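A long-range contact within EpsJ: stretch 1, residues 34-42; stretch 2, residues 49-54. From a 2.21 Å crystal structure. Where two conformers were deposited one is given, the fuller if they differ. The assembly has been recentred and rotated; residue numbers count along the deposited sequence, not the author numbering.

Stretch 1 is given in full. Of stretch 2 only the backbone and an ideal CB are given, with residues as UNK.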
# COMPACT_ATOMS: atom_id res chain seq x y z
N GLN B 34 -11.66 -1.32 12.17
CA GLN B 34 -10.67 -2.21 11.58
C GLN B 34 -11.27 -3.57 11.20
O GLN B 34 -10.57 -4.60 11.20
CB GLN B 34 -9.47 -2.35 12.52
CG GLN B 34 -8.80 -0.97 12.79
CD GLN B 34 -7.34 -1.07 12.97
OE1 GLN B 34 -6.55 -0.78 12.05
NE2 GLN B 34 -6.95 -1.48 14.15
N ILE B 35 -12.54 -3.55 10.83
CA ILE B 35 -13.25 -4.76 10.37
C ILE B 35 -12.60 -5.27 9.07
O ILE B 35 -12.33 -4.49 8.16
CB ILE B 35 -14.77 -4.49 10.12
CG1 ILE B 35 -15.45 -4.13 11.45
CG2 ILE B 35 -15.47 -5.73 9.50
CD1 ILE B 35 -17.02 -4.03 11.36
N ALA B 36 -12.39 -6.59 9.01
CA ALA B 36 -11.69 -7.19 7.88
C ALA B 36 -12.63 -8.02 6.99
O ALA B 36 -13.56 -8.69 7.47
CB ALA B 36 -10.49 -8.02 8.39
N LEU B 37 -12.39 -7.93 5.69
CA LEU B 37 -13.04 -8.72 4.66
C LEU B 37 -12.48 -10.14 4.70
O LEU B 37 -11.68 -10.54 3.87
CB LEU B 37 -12.82 -8.04 3.29
CG LEU B 37 -13.76 -8.42 2.13
CD1 LEU B 37 -15.20 -8.18 2.51
CD2 LEU B 37 -13.35 -7.64 0.85
N ARG B 38 -12.93 -10.88 5.70
CA ARG B 38 -12.41 -12.22 6.01
C ARG B 38 -13.55 -12.99 6.67
O ARG B 38 -14.04 -12.60 7.72
CB ARG B 38 -11.15 -12.12 6.91
CG ARG B 38 -10.72 -13.36 7.72
CD ARG B 38 -10.46 -14.58 6.85
NE ARG B 38 -9.34 -15.43 7.29
CZ ARG B 38 -9.44 -16.58 7.97
NH1 ARG B 38 -10.62 -17.06 8.34
NH2 ARG B 38 -8.34 -17.26 8.28
N GLN B 39 -14.00 -14.05 6.02
CA GLN B 39 -15.08 -14.88 6.56
C GLN B 39 -14.60 -15.72 7.75
O GLN B 39 -13.45 -16.19 7.77
CB GLN B 39 -15.63 -15.81 5.48
CG GLN B 39 -16.54 -15.11 4.50
CD GLN B 39 -16.91 -16.00 3.34
OE1 GLN B 39 -16.22 -16.96 3.05
NE2 GLN B 39 -17.99 -15.67 2.65
N THR B 40 -15.49 -15.90 8.72
CA THR B 40 -15.20 -16.66 9.94
C THR B 40 -16.31 -17.71 10.13
O THR B 40 -17.44 -17.53 9.67
CB THR B 40 -15.05 -15.70 11.16
OG1 THR B 40 -15.98 -14.61 11.05
CG2 THR B 40 -13.67 -15.09 11.17
N ARG B 41 -15.98 -18.83 10.77
CA ARG B 41 -16.93 -19.94 10.89
C ARG B 41 -18.00 -19.67 11.93
O ARG B 41 -17.71 -19.09 12.98
CB ARG B 41 -16.21 -21.25 11.24
CG ARG B 41 -15.10 -21.60 10.30
CD ARG B 41 -14.68 -23.06 10.40
NE ARG B 41 -13.32 -23.29 9.91
CZ ARG B 41 -12.94 -23.27 8.62
NH1 ARG B 41 -13.81 -23.01 7.64
NH2 ARG B 41 -11.66 -23.50 8.31
N THR B 42 -19.23 -20.04 11.57
CA THR B 42 -20.36 -20.34 12.50
C THR B 42 -21.65 -19.66 12.01
O THR B 42 -22.30 -20.16 11.09
CB THR B 42 -20.07 -20.08 14.04
OG1 THR B 42 -19.66 -21.32 14.64
CG2 THR B 42 -21.32 -19.57 14.81
N UNK B 49 -19.58 -20.29 6.83
CA UNK B 49 -18.81 -19.13 7.25
C UNK B 49 -19.65 -17.89 7.02
O UNK B 49 -20.56 -17.91 6.20
CB UNK B 49 -17.48 -19.04 6.50
N UNK B 50 -19.33 -16.81 7.73
CA UNK B 50 -19.92 -15.49 7.50
C UNK B 50 -18.87 -14.39 7.64
O UNK B 50 -17.90 -14.52 8.38
CB UNK B 50 -21.07 -15.24 8.48
N UNK B 51 -19.09 -13.30 6.92
CA UNK B 51 -18.37 -12.05 7.12
C UNK B 51 -18.70 -11.37 8.49
O UNK B 51 -17.80 -11.04 9.24
CB UNK B 51 -18.70 -11.10 5.97
N UNK B 52 -19.99 -11.19 8.77
CA UNK B 52 -20.49 -10.60 10.04
C UNK B 52 -21.54 -11.53 10.64
O UNK B 52 -22.48 -11.93 9.97
CB UNK B 52 -21.08 -9.21 9.81
N UNK B 53 -21.35 -11.88 11.91
CA UNK B 53 -22.27 -12.73 12.63
C UNK B 53 -23.04 -11.81 13.57
O UNK B 53 -22.46 -11.01 14.28
CB UNK B 53 -21.55 -13.85 13.38
N UNK B 54 -24.35 -11.94 13.55
CA UNK B 54 -25.26 -11.01 14.22
C UNK B 54 -26.56 -11.76 14.52
O UNK B 54 -27.34 -12.04 13.62
CB UNK B 54 -25.52 -9.77 13.36

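Stretch 2 runs antiparallel to stretch 1, and the two pair as strands over a short length. Thr-40 N donates to the carbonyl O of position 50 at 2.8 Å, and the N of position 50 donates to Thr-40 O, also at 2.8 Å. Both bonds are nearly straight.

Position 49 pairs with Arg-41 in the non-hydrogen-bonded register, with the two CA atoms 4.2 Å apart. Phi and psi of -106/158 are ordinary strand values. Its CB shares a sheet face with the Arg-41 side chain and lies 3.9 Å from Gln-39 CB. A side chain leaving here can run between the Gln-39 and Arg-41 side chains. An acid would answer the positive charges of Arg-38 and Arg-41; a polar or long flexible chain would also fit. The residue is Lys-49, which brings no opposite charge. Its NZ lies 3.1 Å from Arg-41 NH1, two donors of like charge with no hydrogen bond between them, and 4.5 Å from Arg-38 NH1. The contact is one of packing: Lys-49 CB meets Gln-39 CB at 3.8 Å, and stretch 1 covers more of this residue than of any other in stretch 2.

Position 50 is the hydrogen-bonded partner of Thr-40, and its CB points to the same sheet face as the Thr-40 side chain. The backbone is extended. Stretch 1 places little close to this CB, the nearest atom being Thr-40 O at 4.5 Å. Many residues would suit, including beta-branched and long polar ones. A long donor could reach back towards the Thr-42 carbonyl. The residue is Lys-50, whose NZ comes to 3.1 Å from Thr-42 O.

At position 51 the angles, -68/-52, leave the strand range. The CB points away, yet Gln-39 CG is 4.8 Å from it, and the Leu-37 side chain lies further along. A branched apolar chain that bends back would suit; methionine is also plausible. The residue is Leu-51. Its CD1 meets Leu-37 CD1 at 3.8 Å, while CD2 comes to 3.3 Å from Arg-38 N. The backbone contributes too: water 1 links Leu-51 O to Ala-36 O, and water 2 links it to Arg-38 O and Thr-40 OG1.

Position 52 points away, with nothing of stretch 1 within 5.5 Å of its CB. The visible atoms constrain it little, although a longer apolar chain could approach the Ile-35 side chain. The residue is Leu-52, and its CD2 lies 4.3 Å from Ile-35 CD1.

Position 53 points toward stretch 1 across a gap, for no atom lies within 5.5 Å of its CB. Thr-40 OG1 can give or accept a proton, so a polar chain long enough to span the gap would suit: histidine, glutamine or glutamate. The residue is His-53. Its NE2 hydrogen-bonds Thr-40 OG1 at 3.0 Å, with the hydroxyl at the ring edge.

Position 54 is out of reach, and stretch 1 does not constrain it. The residue is Trp-54.

Stretch 2 49-54: KKLLHW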
# COMPACT_ATOMS: atom_id res chain seq x y z
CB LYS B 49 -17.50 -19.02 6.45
CG LYS B 49 -16.82 -20.34 6.16
CD LYS B 49 -15.43 -20.16 5.55
CE LYS B 49 -14.38 -19.76 6.59
NZ LYS B 49 -13.02 -20.31 6.25
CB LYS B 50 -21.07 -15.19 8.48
CG LYS B 50 -22.34 -16.03 8.35
CD LYS B 50 -23.38 -15.57 9.37
CE LYS B 50 -24.54 -16.53 9.50
NZ LYS B 50 -24.19 -17.89 10.07
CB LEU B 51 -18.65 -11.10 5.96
CG LEU B 51 -17.69 -11.23 4.78
CD1 LEU B 51 -18.17 -10.31 3.66
CD2 LEU B 51 -16.21 -10.94 5.20
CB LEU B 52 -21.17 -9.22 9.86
CG LEU B 52 -20.37 -7.96 9.46
CD1 LEU B 52 -21.30 -6.96 8.75
CD2 LEU B 52 -19.70 -7.30 10.64
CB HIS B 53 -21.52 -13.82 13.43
CG HIS B 53 -20.54 -14.61 12.63
ND1 HIS B 53 -20.81 -15.88 12.14
CD2 HIS B 53 -19.28 -14.31 12.23
CE1 HIS B 53 -19.75 -16.32 11.48
NE2 HIS B 53 -18.81 -15.39 11.53
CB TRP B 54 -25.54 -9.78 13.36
CG TRP B 54 -26.62 -8.87 13.94
CD1 TRP B 54 -27.84 -8.56 13.36
CD2 TRP B 54 -26.58 -8.14 15.16
NE1 TRP B 54 -28.55 -7.70 14.17
CE2 TRP B 54 -27.79 -7.43 15.28
CE3 TRP B 54 -25.64 -8.04 16.19
CZ2 TRP B 54 -28.08 -6.64 16.38
CZ3 TRP B 54 -25.91 -7.24 17.26
CH2 TRP B 54 -27.12 -6.54 17.35
O HOH W 1 -15.54 -9.58 9.24
O HOH W 2 -15.79 -12.46 9.92
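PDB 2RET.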